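Long-range contacts in beta-hydroxyacid dehydrogenase, 3-hydroxyisobutyrate dehydrogenase (Saccharomonospora xinjiangensis XJ-54, PDB 6GRL), which acts as an S-selective imine reductase associated with reductive amination, probably with NADPH as its hydride donor: residues Leu106-Ser111 and Tyr131-Ile136; Asp21-Leu26 and Ser77-Val82. All coordinates share one frame; numbering follows the deposited sequence. Where two conformers were deposited one is given.

Interaction 1: residues Leu106-Ser111 and Tyr131-Ile136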
loop_
_atom_site.group_PDB
_atom_site.type_symbol
_atom_site.label_atom_id
_atom_site.label_comp_id
_atom_site.label_asym_id
_atom_site.label_seq_id
_atom_site.Cartn_x
_atom_site.Cartn_y
_atom_site.Cartn_z
ATOM N N LEU A 106 -15.601 1.928 -12.552
ATOM C CA LEU A 106 -15.520 2.326 -11.153
ATOM C C LEU A 106 -14.091 2.122 -10.669
ATOM O O LEU A 106 -13.573 1.001 -10.710
ATOM C CB LEU A 106 -16.496 1.521 -10.293
ATOM C CG LEU A 106 -17.946 1.419 -10.770
ATOM C CD1 LEU A 106 -18.788 0.679 -9.739
ATOM C CD2 LEU A 106 -18.530 2.792 -11.062
ATOM N N VAL A 107 -13.458 3.199 -10.220
ATOM C CA VAL A 107 -12.095 3.162 -9.704
ATOM C C VAL A 107 -12.165 3.475 -8.217
ATOM O O VAL A 107 -12.409 4.622 -7.824
ATOM C CB VAL A 107 -11.177 4.145 -10.441
ATOM C CG1 VAL A 107 -9.765 4.079 -9.871
ATOM C CG2 VAL A 107 -11.164 3.840 -11.927
ATOM N N ASN A 108 -11.944 2.460 -7.388
ATOM C CA ASN A 108 -12.028 2.597 -5.938
ATOM C C ASN A 108 -10.625 2.825 -5.385
ATOM O O ASN A 108 -9.762 1.946 -5.474
ATOM C CB ASN A 108 -12.672 1.362 -5.312
ATOM C CG ASN A 108 -12.888 1.509 -3.817
ATOM O OD1 ASN A 108 -12.790 2.607 -3.265
ATOM N ND2 ASN A 108 -13.186 0.400 -3.152
ATOM N N LEU A 109 -10.403 4.011 -4.818
ATOM C CA LEU A 109 -9.135 4.367 -4.196
ATOM C C LEU A 109 -9.228 4.388 -2.676
ATOM O O LEU A 109 -8.324 4.909 -2.012
ATOM C CB LEU A 109 -8.652 5.724 -4.713
ATOM C CG LEU A 109 -8.519 5.862 -6.231
ATOM C CD1 LEU A 109 -8.050 7.259 -6.602
ATOM C CD2 LEU A 109 -7.571 4.811 -6.787
ATOM N N THR A 110 -10.301 3.842 -2.116
ATOM C CA THR A 110 -10.501 3.832 -0.676
ATOM C C THR A 110 -9.745 2.670 -0.042
ATOM O O THR A 110 -9.617 1.591 -0.628
ATOM C CB THR A 110 -11.993 3.727 -0.352
ATOM O OG1 THR A 110 -12.714 4.719 -1.095
ATOM C CG2 THR A 110 -12.247 3.933 1.132
ATOM N N SER A 111 -9.234 2.904 1.166
ATOM C CA SER A 111 -8.569 1.846 1.912
ATOM C C SER A 111 -9.520 0.674 2.136
ATOM O O SER A 111 -10.744 0.833 2.156
ATOM C CB SER A 111 -8.064 2.377 3.254
ATOM O OG SER A 111 -9.143 2.741 4.097
ATOM N N TYR A 131 -14.275 -2.569 -12.969
ATOM C CA TYR A 131 -13.819 -2.200 -11.636
ATOM C C TYR A 131 -12.302 -2.244 -11.560
ATOM O O TYR A 131 -11.681 -3.223 -11.982
ATOM C CB TYR A 131 -14.421 -3.123 -10.572
ATOM C CG TYR A 131 -13.991 -2.787 -9.162
ATOM C CD1 TYR A 131 -14.597 -1.752 -8.458
ATOM C CD2 TYR A 131 -12.977 -3.501 -8.535
ATOM C CE1 TYR A 131 -14.205 -1.439 -7.172
ATOM C CE2 TYR A 131 -12.580 -3.196 -7.247
ATOM C CZ TYR A 131 -13.196 -2.163 -6.573
ATOM O OH TYR A 131 -12.806 -1.858 -5.291
ATOM N N LEU A 132 -11.717 -1.180 -11.016
ATOM C CA LEU A 132 -10.301 -1.145 -10.683
ATOM C C LEU A 132 -10.168 -0.752 -9.221
ATOM O O LEU A 132 -10.826 0.190 -8.765
ATOM C CB LEU A 132 -9.534 -0.157 -11.569
ATOM C CG LEU A 132 -9.329 -0.537 -13.034
ATOM C CD1 LEU A 132 -8.787 0.650 -13.815
ATOM C CD2 LEU A 132 -8.395 -1.731 -13.154
ATOM N N ASP A 133 -9.332 -1.479 -8.489
ATOM C CA ASP A 133 -9.028 -1.142 -7.107
ATOM C C ASP A 133 -7.660 -0.480 -7.052
ATOM O O ASP A 133 -6.691 -1.000 -7.616
ATOM C CB ASP A 133 -9.056 -2.380 -6.213
ATOM C CG ASP A 133 -9.243 -2.027 -4.753
ATOM O OD1 ASP A 133 -8.250 -2.057 -3.995
ATOM O OD2 ASP A 133 -10.385 -1.703 -4.368
ATOM N N GLY A 134 -7.591 0.664 -6.385
ATOM C CA GLY A 134 -6.349 1.399 -6.271
ATOM C C GLY A 134 -6.021 1.721 -4.828
ATOM O O GLY A 134 -6.904 1.898 -3.991
ATOM N N LYS A 135 -4.721 1.793 -4.551
ATOM C CA LYS A 135 -4.216 2.164 -3.234
ATOM C C LYS A 135 -3.145 3.230 -3.402
ATOM O O LYS A 135 -2.259 3.096 -4.254
ATOM C CB LYS A 135 -3.662 0.945 -2.488
ATOM C CG LYS A 135 -4.718 -0.113 -2.186
ATOM C CD LYS A 135 -5.713 0.379 -1.142
ATOM C CE LYS A 135 -6.913 -0.551 -1.026
ATOM N NZ LYS A 135 -7.957 -0.263 -2.054
ATOM N N ILE A 136 -3.223 4.279 -2.586
ATOM C CA ILE A 136 -2.402 5.475 -2.747
ATOM C C ILE A 136 -1.293 5.478 -1.705
ATOM O O ILE A 136 -1.544 5.252 -0.514
ATOM C CB ILE A 136 -3.255 6.751 -2.636
ATOM C CG1 ILE A 136 -4.341 6.762 -3.713
ATOM C CG2 ILE A 136 -2.377 7.992 -2.737
ATOM C CD1 ILE A 136 -5.395 7.829 -3.501
HETATM O O HOH W 1 -5.739 4.163 -0.957
#
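N108 and Y131 each hold CG anti to the backbone N (chi1 -175° and -180°), and these torsions carry the amide and the phenol along the same face of the sheet until they meet. In the N108 conformer described, one of two deposited, ND2 gives a hydrogen bond to Y131 OH at 3.1 Å, with the phenolic oxygen in the amide plane and an N-H...O angle of 154°. The phenolic oxygen in turn donates to D133 OD2 at 2.6 Å, on the anti lone pair of the carboxylate, and N120 of helix 114-126 bonds it as well. The other end of the amide turns back on its own loop: N108 OD1 accepts T110 OG1 at 3.0 Å and also T110 N, an Asx turn just where strand 105-108 gives way to the loop.

K135 starts away from the partner segment, but bends at chi2 and chi4 bring its ammonium back. NZ forms a salt bridge with D133 OD1 at 2.7 Å, met on the syn side but well out of the carboxylate plane, and donates to T110 O at 2.9 Å. A methionine in its place would probably leave the buried D133 carboxylate without its countercharge and T110 O without this donor.

Beneath this polar chain the backbones form a parallel ladder, L132 N to L106 O, N108 N to L132 O, and G134 N to N108 O at 2.7 Å. L109 CD2 lies 3.7 Å from G134 CA, in the place a side chain would need. Together, strand 105-108, helix 114-126 and strand 130-137 make a beta-alpha-beta crossover of the Rossmann-type domain.

Interaction 2: residues Asp21-Leu26 and Ser77-Val82; sequences DPVTVL and SRFVVV
V23 and F79 lie side by side, with V23 CG1 at the edge of the F79 ring, in its plane and 3.9 Å from CD2; V23 is modelled in two conformers, so this holds for the one described. The same ring meets H162 of helix 156-166 with the two planes about 40° apart, and I165 and L166 of that helix also touch it. The puckered P22 ring places CB 3.8 Å from S77 CB.

On the other face of the sheet from V23 and F79, T24 has OG1 anti to its carbonyl carbon (chi1 -71°), which directs the hydroxyl to S77. T24 OG1 and S77 OG are 2.7 Å apart and hydrogen-bonded, although S77 also has two conformers and the proton's place is not settled. A73 O takes a further bond from the T24 hydroxyl, while a water bonds S77 OG.

Between the strands the bonds are direct. T24 N donates to F79 O, V81 N to T24 O at 2.7 Å and almost straight (176°), and L26 N to V81 O. Ahead of this ladder a second water takes over, donating to P22 O at 2.6 Å and accepting from R78 N at 3.2 Å.

Apolar branches meet on both faces of the sheet: V23 CG1 approaches V81 CG2 on the F79 face, while on the T24 face L26 CD1 comes within 4.1 Å of V80 CG1, the two side chains crossing at a slant. The chemistry therefore divides along the strands: hydroxyls and water join the N-terminal ends, whereas from T24 onward parallel backbone bonds run between largely apolar side chains, whose burial is likely to shield these bonds from competing water.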
loop_
_atom_site.group_PDB
_atom_site.type_symbol
_atom_site.label_atom_id
_atom_site.label_comp_id
_atom_site.label_asym_id
_atom_site.label_seq_id
_atom_site.Cartn_x
_atom_site.Cartn_y
_atom_site.Cartn_z
ATOM N N ASP A 21 -11.867 13.194 -20.540
ATOM C CA ASP A 21 -13.114 12.501 -20.260
ATOM C C ASP A 21 -13.767 13.065 -19.000
ATOM O O ASP A 21 -13.067 13.438 -18.052
ATOM C CB ASP A 21 -12.865 11.004 -20.083
ATOM C CG ASP A 21 -12.234 10.370 -21.306
ATOM O OD1 ASP A 21 -11.186 9.705 -21.157
ATOM O OD2 ASP A 21 -12.780 10.538 -22.414
ATOM N N PRO A 22 -15.097 13.144 -18.957
ATOM C CA PRO A 22 -15.770 13.515 -17.706
ATOM C C PRO A 22 -15.449 12.520 -16.602
ATOM O O PRO A 22 -15.301 11.321 -16.846
ATOM C CB PRO A 22 -17.258 13.484 -18.078
ATOM C CG PRO A 22 -17.278 13.673 -19.565
ATOM C CD PRO A 22 -16.047 12.978 -20.070
ATOM N N VAL A 23 -15.331 13.029 -15.379
ATOM C CA VAL A 23 -14.973 12.220 -14.217
ATOM C C VAL A 23 -15.889 12.592 -13.060
ATOM O O VAL A 23 -16.196 13.771 -12.853
ATOM C CB VAL A 23 -13.491 12.419 -13.823
ATOM C CG1 VAL A 23 -13.156 11.641 -12.559
ATOM C CG2 VAL A 23 -12.569 12.006 -14.962
ATOM N N THR A 24 -16.327 11.587 -12.307
ATOM C CA THR A 24 -17.076 11.787 -11.075
ATOM C C THR A 24 -16.208 11.346 -9.904
ATOM O O THR A 24 -15.598 10.273 -9.956
ATOM C CB THR A 24 -18.388 11.002 -11.088
ATOM O OG1 THR A 24 -19.294 11.601 -12.021
ATOM C CG2 THR A 24 -19.026 10.992 -9.700
ATOM N N VAL A 25 -16.140 12.175 -8.865
ATOM C CA VAL A 25 -15.411 11.851 -7.642
ATOM C C VAL A 25 -16.413 11.789 -6.499
ATOM O O VAL A 25 -17.092 12.782 -6.208
ATOM C CB VAL A 25 -14.303 12.870 -7.339
ATOM C CG1 VAL A 25 -13.598 12.512 -6.038
ATOM C CG2 VAL A 25 -13.307 12.928 -8.485
ATOM N N LEU A 26 -16.505 10.627 -5.854
ATOM C CA LEU A 26 -17.346 10.441 -4.676
ATOM C C LEU A 26 -16.456 10.480 -3.441
ATOM O O LEU A 26 -15.626 9.589 -3.236
ATOM C CB LEU A 26 -18.107 9.120 -4.748
ATOM C CG LEU A 26 -19.021 8.901 -5.950
ATOM C CD1 LEU A 26 -19.674 7.532 -5.867
ATOM C CD2 LEU A 26 -20.071 9.998 -6.022
ATOM N N SER A 77 -20.982 11.029 -15.456
ATOM C CA SER A 77 -19.770 10.574 -16.127
ATOM C C SER A 77 -19.769 9.057 -16.232
ATOM O O SER A 77 -20.449 8.361 -15.474
ATOM C CB SER A 77 -18.504 11.036 -15.389
ATOM O OG SER A 77 -18.739 12.200 -14.615
ATOM N N ARG A 78 -18.972 8.555 -17.179
ATOM C CA ARG A 78 -18.720 7.123 -17.284
ATOM C C ARG A 78 -17.637 6.675 -16.311
ATOM O O ARG A 78 -17.645 5.526 -15.860
ATOM C CB ARG A 78 -18.318 6.767 -18.720
ATOM C CG ARG A 78 -17.828 5.338 -18.906
ATOM C CD ARG A 78 -17.432 5.063 -20.345
ATOM N NE ARG A 78 -17.130 3.652 -20.562
ATOM C CZ ARG A 78 -15.902 3.155 -20.680
ATOM N NH1 ARG A 78 -14.848 3.955 -20.607
ATOM N NH2 ARG A 78 -15.731 1.855 -20.877
ATOM N N PHE A 79 -16.716 7.574 -15.968
ATOM C CA PHE A 79 -15.569 7.278 -15.118
ATOM C C PHE A 79 -15.876 7.770 -13.706
ATOM O O PHE A 79 -16.013 8.978 -13.483
ATOM C CB PHE A 79 -14.323 7.953 -15.688
ATOM C CG PHE A 79 -13.029 7.447 -15.125
ATOM C CD1 PHE A 79 -12.514 6.225 -15.524
ATOM C CD2 PHE A 79 -12.311 8.208 -14.219
ATOM C CE1 PHE A 79 -11.313 5.765 -15.016
ATOM C CE2 PHE A 79 -11.109 7.754 -13.708
ATOM C CZ PHE A 79 -10.611 6.530 -14.106
ATOM N N VAL A 80 -15.983 6.843 -12.756
ATOM C CA VAL A 80 -16.371 7.158 -11.383
ATOM C C VAL A 80 -15.236 6.751 -10.455
ATOM O O VAL A 80 -14.860 5.574 -10.406
ATOM C CB VAL A 80 -17.677 6.455 -10.978
ATOM C CG1 VAL A 80 -18.037 6.786 -9.535
ATOM C CG2 VAL A 80 -18.807 6.842 -11.917
ATOM N N VAL A 81 -14.708 7.717 -9.707
ATOM C CA VAL A 81 -13.623 7.494 -8.756
ATOM C C VAL A 81 -14.192 7.600 -7.348
ATOM O O VAL A 81 -14.853 8.591 -7.013
ATOM C CB VAL A 81 -12.479 8.500 -8.966
ATOM C CG1 VAL A 81 -11.355 8.238 -7.975
ATOM C CG2 VAL A 81 -11.970 8.431 -10.395
ATOM N N VAL A 82 -13.937 6.583 -6.528
ATOM C CA VAL A 82 -14.456 6.505 -5.166
ATOM C C VAL A 82 -13.295 6.693 -4.199
ATOM O O VAL A 82 -12.360 5.882 -4.174
ATOM C CB VAL A 82 -15.171 5.169 -4.909
ATOM C CG1 VAL A 82 -15.851 5.177 -3.544
ATOM C CG2 VAL A 82 -16.173 4.881 -6.016
HETATM O O HOH W 2 -16.423 9.770 -18.579
HETATM O O HOH W 3 -18.698 14.920 -14.853
#

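In the fold
The centres of the two contacts lie about 12 Å apart in one mixed sheet, where the strands follow in the order 23-26, 79-82, 105-108, 130-137. Interaction 1 and interaction 2 meet directly at the middle pair: V107 N lies 2.8 Å from V80 O, and L109 N lies 2.8 Å from V82 O, both probable hydrogen bonds. Along the chain they come in series, interaction 2 closing before interaction 1 opens. Helix 30-41 reaches both, touching V81 in one and I136 in the other. Strand 23-26 leads into a GxGxxG-like turn, so this continuous parallel core is consistent with the Rossmann-type, probably NADP-binding, domain of the enzyme.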